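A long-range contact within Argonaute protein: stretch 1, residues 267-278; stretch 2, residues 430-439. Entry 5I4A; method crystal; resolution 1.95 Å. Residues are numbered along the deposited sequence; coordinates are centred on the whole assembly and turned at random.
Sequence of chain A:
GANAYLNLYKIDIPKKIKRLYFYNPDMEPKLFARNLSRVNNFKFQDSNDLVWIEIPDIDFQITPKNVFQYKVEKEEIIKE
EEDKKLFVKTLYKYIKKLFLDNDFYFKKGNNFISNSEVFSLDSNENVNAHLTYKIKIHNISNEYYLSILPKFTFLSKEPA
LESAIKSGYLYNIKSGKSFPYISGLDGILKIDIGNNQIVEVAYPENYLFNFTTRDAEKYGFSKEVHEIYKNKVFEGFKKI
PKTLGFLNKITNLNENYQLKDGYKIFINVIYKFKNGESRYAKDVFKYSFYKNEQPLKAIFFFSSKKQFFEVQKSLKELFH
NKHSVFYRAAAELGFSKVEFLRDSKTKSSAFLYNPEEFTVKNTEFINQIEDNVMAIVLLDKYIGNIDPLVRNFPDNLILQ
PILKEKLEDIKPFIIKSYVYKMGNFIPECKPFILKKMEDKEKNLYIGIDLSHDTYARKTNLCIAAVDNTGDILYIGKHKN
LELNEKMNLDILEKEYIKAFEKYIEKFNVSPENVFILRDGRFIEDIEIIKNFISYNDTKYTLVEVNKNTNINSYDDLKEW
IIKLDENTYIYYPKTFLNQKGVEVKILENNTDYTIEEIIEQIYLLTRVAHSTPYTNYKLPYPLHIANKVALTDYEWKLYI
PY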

# COMPACT_ATOMS: atom_id res chain seq x y z
N ILE A 267 3.18 -21.80 -1.37
CA ILE A 267 3.15 -21.92 0.08
C ILE A 267 1.75 -22.34 0.51
O ILE A 267 0.76 -21.68 0.19
CB ILE A 267 3.57 -20.62 0.77
CG1 ILE A 267 5.01 -20.27 0.40
CG2 ILE A 267 3.42 -20.75 2.27
CD1 ILE A 267 6.03 -21.28 0.88
N ASN A 268 1.68 -23.44 1.26
CA ASN A 268 0.43 -24.02 1.71
C ASN A 268 0.15 -23.54 3.13
O ASN A 268 0.90 -23.85 4.05
CB ASN A 268 0.51 -25.55 1.65
CG ASN A 268 -0.85 -26.21 1.62
OD1 ASN A 268 -1.53 -26.21 0.60
ND2 ASN A 268 -1.23 -26.81 2.74
N VAL A 269 -0.93 -22.77 3.30
CA VAL A 269 -1.29 -22.19 4.59
C VAL A 269 -2.50 -22.95 5.14
O VAL A 269 -3.59 -22.91 4.55
CB VAL A 269 -1.59 -20.69 4.47
CG1 VAL A 269 -1.88 -20.10 5.84
CG2 VAL A 269 -0.43 -19.96 3.81
N ILE A 270 -2.30 -23.63 6.26
CA ILE A 270 -3.35 -24.38 6.93
C ILE A 270 -3.69 -23.68 8.24
O ILE A 270 -2.80 -23.37 9.04
CB ILE A 270 -2.92 -25.84 7.20
CG1 ILE A 270 -2.56 -26.54 5.89
CG2 ILE A 270 -4.03 -26.60 7.91
CD1 ILE A 270 -3.73 -26.80 4.98
N TYR A 271 -4.98 -23.42 8.45
CA TYR A 271 -5.46 -22.81 9.68
C TYR A 271 -5.85 -23.90 10.68
O TYR A 271 -6.50 -24.88 10.32
CB TYR A 271 -6.67 -21.91 9.40
CG TYR A 271 -6.40 -20.75 8.48
CD1 TYR A 271 -6.41 -20.91 7.10
CD2 TYR A 271 -6.15 -19.48 8.98
CE1 TYR A 271 -6.17 -19.85 6.25
CE2 TYR A 271 -5.91 -18.40 8.14
CZ TYR A 271 -5.92 -18.60 6.77
OH TYR A 271 -5.69 -17.53 5.94
N LYS A 272 -5.43 -23.72 11.93
CA LYS A 272 -5.78 -24.63 13.02
C LYS A 272 -6.89 -23.99 13.85
O LYS A 272 -6.67 -22.99 14.53
CB LYS A 272 -4.57 -24.94 13.90
CG LYS A 272 -3.71 -26.09 13.42
CD LYS A 272 -2.62 -26.42 14.44
CE LYS A 272 -3.04 -27.55 15.38
NZ LYS A 272 -4.31 -27.27 16.10
N PHE A 273 -8.08 -24.59 13.80
CA PHE A 273 -9.20 -24.18 14.63
C PHE A 273 -9.30 -25.12 15.84
O PHE A 273 -8.39 -25.91 16.11
CB PHE A 273 -10.47 -24.15 13.79
CG PHE A 273 -10.35 -23.31 12.54
CD1 PHE A 273 -10.23 -21.94 12.62
CD2 PHE A 273 -10.34 -23.91 11.29
CE1 PHE A 273 -10.10 -21.16 11.48
CE2 PHE A 273 -10.21 -23.14 10.14
CZ PHE A 273 -10.10 -21.77 10.24
N LYS A 274 -10.41 -25.04 16.57
CA LYS A 274 -10.54 -25.88 17.76
C LYS A 274 -10.78 -27.34 17.39
O LYS A 274 -10.12 -28.23 17.93
CB LYS A 274 -11.68 -25.37 18.65
CG LYS A 274 -11.94 -26.23 19.88
CD LYS A 274 -12.54 -25.43 21.03
CE LYS A 274 -13.38 -26.30 21.95
NZ LYS A 274 -14.73 -26.56 21.37
N ASN A 275 -11.72 -27.60 16.48
CA ASN A 275 -12.13 -28.96 16.19
C ASN A 275 -11.79 -29.40 14.77
O ASN A 275 -12.37 -30.37 14.27
CB ASN A 275 -13.63 -29.11 16.46
CG ASN A 275 -14.03 -28.60 17.83
OD1 ASN A 275 -13.40 -28.91 18.83
ND2 ASN A 275 -15.09 -27.79 17.86
N GLY A 276 -10.87 -28.71 14.11
CA GLY A 276 -10.50 -29.11 12.77
C GLY A 276 -9.49 -28.15 12.18
O GLY A 276 -9.09 -27.16 12.81
N GLU A 277 -9.08 -28.46 10.96
CA GLU A 277 -8.13 -27.65 10.20
C GLU A 277 -8.68 -27.41 8.80
O GLU A 277 -9.54 -28.15 8.32
CB GLU A 277 -6.75 -28.31 10.12
CG GLU A 277 -6.02 -28.38 11.45
CD GLU A 277 -4.72 -29.17 11.35
OE1 GLU A 277 -4.46 -29.74 10.27
OE2 GLU A 277 -3.97 -29.22 12.35
N SER A 278 -8.16 -26.38 8.15
CA SER A 278 -8.60 -26.05 6.80
C SER A 278 -7.65 -25.04 6.19
O SER A 278 -6.92 -24.33 6.90
CB SER A 278 -10.03 -25.49 6.80
OG SER A 278 -10.43 -25.14 5.48
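Stretch 2 430-439: KPFILKKMED

Stretch 2 runs antiparallel to stretch 1, and residues that touch across the contact are at least 158 apart in sequence; it pairs with stretch 1 as a short extended strand at Ile433 and Leu434. The register sets Tyr271 beside Leu434 (CA to CA 5.1 Å) and Lys272 beside Ile433 (CA to CA 5.4 Å). Lys272 and Ile433 form the hydrogen-bonded pair: Lys272 N donates to Ile433 O at 3.0 Å, and Ile433 N returns a weak bond to Lys272 O at 3.3 Å. Lys272 O also receives a CA-H contact from Phe432 CA at 3.3 Å. Two residues on, Lys435 N donates almost linearly to Ile270 O (3.2 Å, 176°). That same Ile270 O accepts from water 1 at 3.1 Å, and the water in turn accepts from Lys436 N at 3.0 Å, bridging the two stretches where stretch 2 turns, with Met437 N bonded to Leu434 O (3.0 Å). Tyr271 N and O face the other way, bonding to Ser278 O (2.6 Å) and Ser278 N (3.1 Å) within the hairpin of stretch 1. Lys436 NZ reaches Asn268 O in a weak bond of 3.3 Å. On the Tyr271 and Leu434 face, the Tyr271 edge meets the face of Phe432 (Tyr271 CD2 to Phe432 CD1 3.5 Å, planes at 86°), while Tyr271 OH is satisfied elsewhere in the structure. Leu434 CD2 packs 4.1 Å from Val269 CG1.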

# COMPACT_ATOMS: atom_id res chain seq x y z
N LYS A 430 -8.75 -16.41 20.42
CA LYS A 430 -7.80 -16.63 19.33
C LYS A 430 -8.55 -17.39 18.24
O LYS A 430 -8.82 -18.59 18.39
CB LYS A 430 -6.56 -17.38 19.78
CG LYS A 430 -5.56 -17.67 18.66
CD LYS A 430 -5.15 -16.41 17.92
CE LYS A 430 -4.36 -15.45 18.80
NZ LYS A 430 -4.01 -14.21 18.07
N PRO A 431 -8.93 -16.72 17.15
CA PRO A 431 -9.69 -17.41 16.10
C PRO A 431 -8.97 -18.62 15.52
O PRO A 431 -9.63 -19.61 15.18
CB PRO A 431 -9.88 -16.32 15.04
CG PRO A 431 -9.89 -15.04 15.85
CD PRO A 431 -8.87 -15.27 16.93
N PHE A 432 -7.64 -18.58 15.42
CA PHE A 432 -6.87 -19.66 14.82
C PHE A 432 -5.39 -19.39 15.08
O PHE A 432 -4.99 -18.26 15.33
CB PHE A 432 -7.13 -19.78 13.32
CG PHE A 432 -6.75 -18.55 12.54
CD1 PHE A 432 -5.44 -18.32 12.16
CD2 PHE A 432 -7.71 -17.62 12.18
CE1 PHE A 432 -5.09 -17.19 11.46
CE2 PHE A 432 -7.37 -16.49 11.46
CZ PHE A 432 -6.05 -16.27 11.10
N ILE A 433 -4.59 -20.45 14.98
CA ILE A 433 -3.15 -20.31 14.85
C ILE A 433 -2.73 -21.02 13.58
O ILE A 433 -3.38 -21.97 13.13
CB ILE A 433 -2.38 -20.86 16.08
CG1 ILE A 433 -2.49 -22.38 16.15
CG2 ILE A 433 -2.88 -20.21 17.36
CD1 ILE A 433 -1.72 -22.99 17.31
N LEU A 434 -1.65 -20.54 12.97
CA LEU A 434 -1.14 -21.14 11.75
C LEU A 434 -0.36 -22.41 12.10
O LEU A 434 0.45 -22.41 13.02
CB LEU A 434 -0.26 -20.16 10.98
CG LEU A 434 -0.95 -18.89 10.48
CD1 LEU A 434 -0.07 -18.17 9.49
CD2 LEU A 434 -2.30 -19.22 9.86
N LYS A 435 -0.63 -23.48 11.35
CA LYS A 435 0.03 -24.75 11.62
C LYS A 435 1.55 -24.61 11.56
O LYS A 435 2.27 -25.16 12.40
CB LYS A 435 -0.45 -25.81 10.63
CG LYS A 435 -0.33 -27.23 11.12
CD LYS A 435 -0.78 -28.22 10.06
CE LYS A 435 -0.84 -29.63 10.63
NZ LYS A 435 0.35 -29.91 11.47
N LYS A 436 2.05 -23.86 10.57
CA LYS A 436 3.48 -23.67 10.40
C LYS A 436 4.07 -22.62 11.33
O LYS A 436 5.30 -22.54 11.45
CB LYS A 436 3.78 -23.31 8.95
CG LYS A 436 3.49 -24.43 7.97
CD LYS A 436 3.78 -24.03 6.53
CE LYS A 436 3.75 -25.25 5.62
NZ LYS A 436 3.98 -24.90 4.19
N MET A 437 3.23 -21.81 11.99
CA MET A 437 3.71 -20.83 12.95
C MET A 437 3.68 -21.32 14.39
O MET A 437 4.15 -20.60 15.28
CB MET A 437 2.87 -19.54 12.84
CG MET A 437 3.06 -18.77 11.55
SD MET A 437 4.74 -18.16 11.34
CE MET A 437 4.83 -16.94 12.66
N GLU A 438 3.17 -22.53 14.64
CA GLU A 438 2.98 -22.99 16.01
C GLU A 438 4.30 -23.09 16.77
O GLU A 438 4.32 -22.99 18.00
CB GLU A 438 2.25 -24.33 16.01
CG GLU A 438 1.86 -24.84 17.39
CD GLU A 438 0.73 -25.86 17.35
OE1 GLU A 438 0.22 -26.13 16.24
OE2 GLU A 438 0.35 -26.38 18.42
N ASP A 439 5.42 -23.26 16.07
CA ASP A 439 6.70 -23.38 16.77
C ASP A 439 7.58 -22.15 16.59
O ASP A 439 8.80 -22.26 16.69
CB ASP A 439 7.44 -24.64 16.28
CG ASP A 439 7.76 -24.62 14.77
OD1 ASP A 439 7.13 -23.86 14.01
OD2 ASP A 439 8.66 -25.36 14.33
O HOH W 1 0.23 -22.90 8.45